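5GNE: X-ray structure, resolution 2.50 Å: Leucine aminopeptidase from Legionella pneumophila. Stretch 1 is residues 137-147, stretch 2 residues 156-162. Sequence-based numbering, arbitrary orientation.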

# COMPACT_ATOMS: atom_id res chain seq x y z
N ALA A 137 -0.11 12.94 10.31
CA ALA A 137 0.79 12.26 9.39
C ALA A 137 0.27 12.41 7.96
O ALA A 137 1.04 12.74 7.05
N ALA A 138 -1.04 12.28 7.80
CA ALA A 138 -1.63 12.40 6.48
C ALA A 138 -1.46 13.82 5.97
O ALA A 138 -1.05 14.04 4.83
N GLN A 139 -1.76 14.80 6.82
CA GLN A 139 -1.62 16.21 6.42
C GLN A 139 -0.18 16.54 6.07
O GLN A 139 0.08 17.24 5.10
N TRP A 140 0.73 16.04 6.88
CA TRP A 140 2.16 16.18 6.62
C TRP A 140 2.53 15.70 5.20
O TRP A 140 3.18 16.41 4.44
N PHE A 141 2.12 14.49 4.88
CA PHE A 141 2.43 13.89 3.60
C PHE A 141 1.98 14.77 2.45
O PHE A 141 2.75 15.03 1.52
N LYS A 142 0.75 15.27 2.55
CA LYS A 142 0.16 16.09 1.49
C LYS A 142 1.03 17.32 1.29
O LYS A 142 1.35 17.71 0.16
N GLN A 143 1.37 17.94 2.39
CA GLN A 143 2.16 19.16 2.36
C GLN A 143 3.57 18.91 1.84
O GLN A 143 4.14 19.77 1.16
N GLN A 144 4.15 17.74 2.15
CA GLN A 144 5.46 17.38 1.58
C GLN A 144 5.40 17.33 0.05
O GLN A 144 6.34 17.71 -0.63
N PHE A 145 4.28 16.87 -0.47
CA PHE A 145 4.12 16.82 -1.92
C PHE A 145 3.94 18.22 -2.47
O PHE A 145 4.67 18.64 -3.36
N ASP A 146 2.98 18.96 -1.91
CA ASP A 146 2.69 20.32 -2.34
C ASP A 146 3.94 21.19 -2.33
O ASP A 146 4.22 21.91 -3.31
N THR A 147 4.70 21.11 -1.24
CA THR A 147 5.93 21.86 -1.10
C THR A 147 6.90 21.51 -2.23
O THR A 147 7.43 22.41 -2.91
N ASP A 156 1.99 21.13 -12.84
CA ASP A 156 1.54 19.99 -13.60
C ASP A 156 0.92 18.91 -12.69
O ASP A 156 0.83 17.74 -13.05
N VAL A 157 0.47 19.33 -11.50
CA VAL A 157 0.25 18.43 -10.38
C VAL A 157 -1.14 18.57 -9.76
O VAL A 157 -1.91 19.46 -10.11
N GLU A 158 -1.45 17.65 -8.85
CA GLU A 158 -2.67 17.72 -8.07
C GLU A 158 -2.46 16.97 -6.76
O GLU A 158 -1.63 16.04 -6.70
N SER A 159 -3.12 17.41 -5.69
CA SER A 159 -3.15 16.64 -4.44
C SER A 159 -4.48 16.84 -3.72
O SER A 159 -4.95 17.96 -3.61
N TYR A 160 -5.08 15.75 -3.25
CA TYR A 160 -6.32 15.85 -2.49
C TYR A 160 -6.49 14.77 -1.46
O TYR A 160 -5.92 13.69 -1.58
N PHE A 161 -7.26 15.07 -0.42
CA PHE A 161 -7.69 14.06 0.52
C PHE A 161 -8.81 13.22 -0.05
O PHE A 161 -9.65 13.73 -0.78
N VAL A 162 -8.79 11.94 0.28
CA VAL A 162 -9.94 11.08 0.06
C VAL A 162 -10.43 10.56 1.41
O VAL A 162 -9.72 9.83 2.09

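The helix of residues 137-147 runs almost antiparallel to the strand of 157-162, at an angle of 172°, and the contact between them centres on a compact polar cluster around S159. The serine, in the p rotamer and with its CA-to-CB bond toward the helix, uses its hydroxyl both ways: OG donates to OD1 of D146 at 2.5 Å and accepts a hydrogen bond from NZ of K142 at 2.8 Å. The same lysine NZ forms a salt bridge with D146 OD2 at 3.0 Å. The two carboxylate oxygens thus have different partners. K142 and D146 lie four residues, about one helical turn, apart, a spacing that lets the lysine reach the carboxylate while both meet S159 OG. The CA-to-CB bond of D146 is sideways, but the end of its side chain, in the m rotamer, comes nearer the strand. The CA-to-CB bond of K142 points toward the strand, and the chain is extended through chi3 (t, t, t) before chi4 turns to m, bringing NZ within reach of both S159 OG and D146 OD2.

The aliphatic part of this lysine also serves the packing. Its CD lies 3.4 Å from CZ of F161, and its CE approaches CA of Y160 at 4.1 Å. The CA-to-CB bond of F161 (chi1 m) is sideways, yet its ring reaches back to the helix, where CZ is also 4.2 Å from CG of Q139 and CE1 meets the carbonyl O of A138 at 4.3 Å, near the ring plane.

Toward the start of the strand, the contact is made by F145. Its CA-to-CB bond points toward the strand; with chi1 t, the buried ring reaches it, and CE2 packs edge-on against CB of V157 (chi1 m) at 4.0 Å and lies 3.5 Å from the backbone O of E158; CD2 is 4.0 Å from CB of S159. The CA-to-CB bonds of E158 and Y160 point away, alternating with those of V157 and S159, which point toward the helix, as expected for an extended strand.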

# COMPACT_ATOMS: atom_id res chain seq x y z
CB ALA A 137 0.95 10.80 9.79
CB ALA A 138 -3.10 12.00 6.51
CB GLN A 139 -2.13 17.15 7.50
CG GLN A 139 -3.60 16.98 7.75
CD GLN A 139 -4.09 17.72 8.95
OE1 GLN A 139 -3.40 17.82 9.97
NE2 GLN A 139 -5.30 18.26 8.85
CB TRP A 140 2.95 15.42 7.68
CG TRP A 140 4.41 15.60 7.56
CD1 TRP A 140 5.14 16.67 8.02
CD2 TRP A 140 5.34 14.70 6.97
NE1 TRP A 140 6.47 16.48 7.74
CE2 TRP A 140 6.62 15.29 7.08
CE3 TRP A 140 5.23 13.45 6.34
CZ2 TRP A 140 7.78 14.67 6.60
CZ3 TRP A 140 6.38 12.84 5.85
CH2 TRP A 140 7.64 13.45 5.98
CB PHE A 141 1.77 12.51 3.49
CG PHE A 141 1.99 11.82 2.18
CD1 PHE A 141 1.10 12.01 1.13
CD2 PHE A 141 3.06 10.96 2.01
CE1 PHE A 141 1.28 11.38 -0.09
CE2 PHE A 141 3.26 10.31 0.81
CZ PHE A 141 2.37 10.52 -0.25
CB LYS A 142 -1.28 16.50 1.82
CG LYS A 142 -2.02 17.07 0.61
CD LYS A 142 -3.30 17.82 0.98
CE LYS A 142 -3.97 18.38 -0.28
NZ LYS A 142 -3.28 19.61 -0.79
CB GLN A 143 2.15 19.79 3.75
CG GLN A 143 3.30 20.69 4.05
CD GLN A 143 3.34 21.03 5.51
OE1 GLN A 143 2.44 21.69 6.02
NE2 GLN A 143 4.35 20.53 6.21
CB GLN A 144 5.96 16.03 2.10
CG GLN A 144 6.21 15.96 3.58
CD GLN A 144 7.29 16.91 4.03
OE1 GLN A 144 7.01 17.87 4.74
NE2 GLN A 144 8.53 16.66 3.62
CB PHE A 145 2.93 15.94 -2.32
CG PHE A 145 2.71 15.87 -3.81
CD1 PHE A 145 3.35 14.90 -4.56
CD2 PHE A 145 1.87 16.77 -4.46
CE1 PHE A 145 3.16 14.84 -5.95
CE2 PHE A 145 1.67 16.71 -5.84
CZ PHE A 145 2.32 15.75 -6.58
CB ASP A 146 1.62 20.96 -1.44
CG ASP A 146 0.33 20.19 -1.43
OD1 ASP A 146 0.05 19.47 -2.42
OD2 ASP A 146 -0.41 20.30 -0.43
CB THR A 147 6.61 21.62 0.25
OG1 THR A 147 5.82 22.18 1.31
CG2 THR A 147 8.00 22.26 0.27
CB ASP A 156 2.77 19.45 -14.34
CG ASP A 156 2.43 18.47 -15.40
OD1 ASP A 156 1.24 18.39 -15.76
OD2 ASP A 156 3.35 17.76 -15.84
CB VAL A 157 1.28 18.67 -9.26
CG1 VAL A 157 2.66 18.41 -9.77
CG2 VAL A 157 1.16 20.10 -8.73
CB GLU A 158 -3.80 17.12 -8.88
CG GLU A 158 -5.16 17.71 -8.66
CD GLU A 158 -6.19 17.05 -9.57
OE1 GLU A 158 -5.77 16.39 -10.55
OE2 GLU A 158 -7.40 17.22 -9.32
CB SER A 159 -1.97 17.00 -3.53
OG SER A 159 -2.12 18.30 -2.97
CB TYR A 160 -7.52 15.83 -3.43
CG TYR A 160 -7.49 14.75 -4.47
CD1 TYR A 160 -6.73 14.90 -5.63
CD2 TYR A 160 -8.21 13.58 -4.31
CE1 TYR A 160 -6.71 13.91 -6.61
CE2 TYR A 160 -8.20 12.59 -5.28
CZ TYR A 160 -7.46 12.76 -6.43
OH TYR A 160 -7.44 11.78 -7.40
CB PHE A 161 -8.14 14.71 1.82
CG PHE A 161 -7.04 15.43 2.51
CD1 PHE A 161 -5.99 14.73 3.07
CD2 PHE A 161 -7.04 16.82 2.56
CE1 PHE A 161 -4.95 15.40 3.70
CE2 PHE A 161 -6.00 17.50 3.19
CZ PHE A 161 -4.95 16.79 3.77
CB VAL A 162 -9.61 9.92 -0.87
CG1 VAL A 162 -10.79 8.94 -0.91
CG2 VAL A 162 -9.30 10.46 -2.28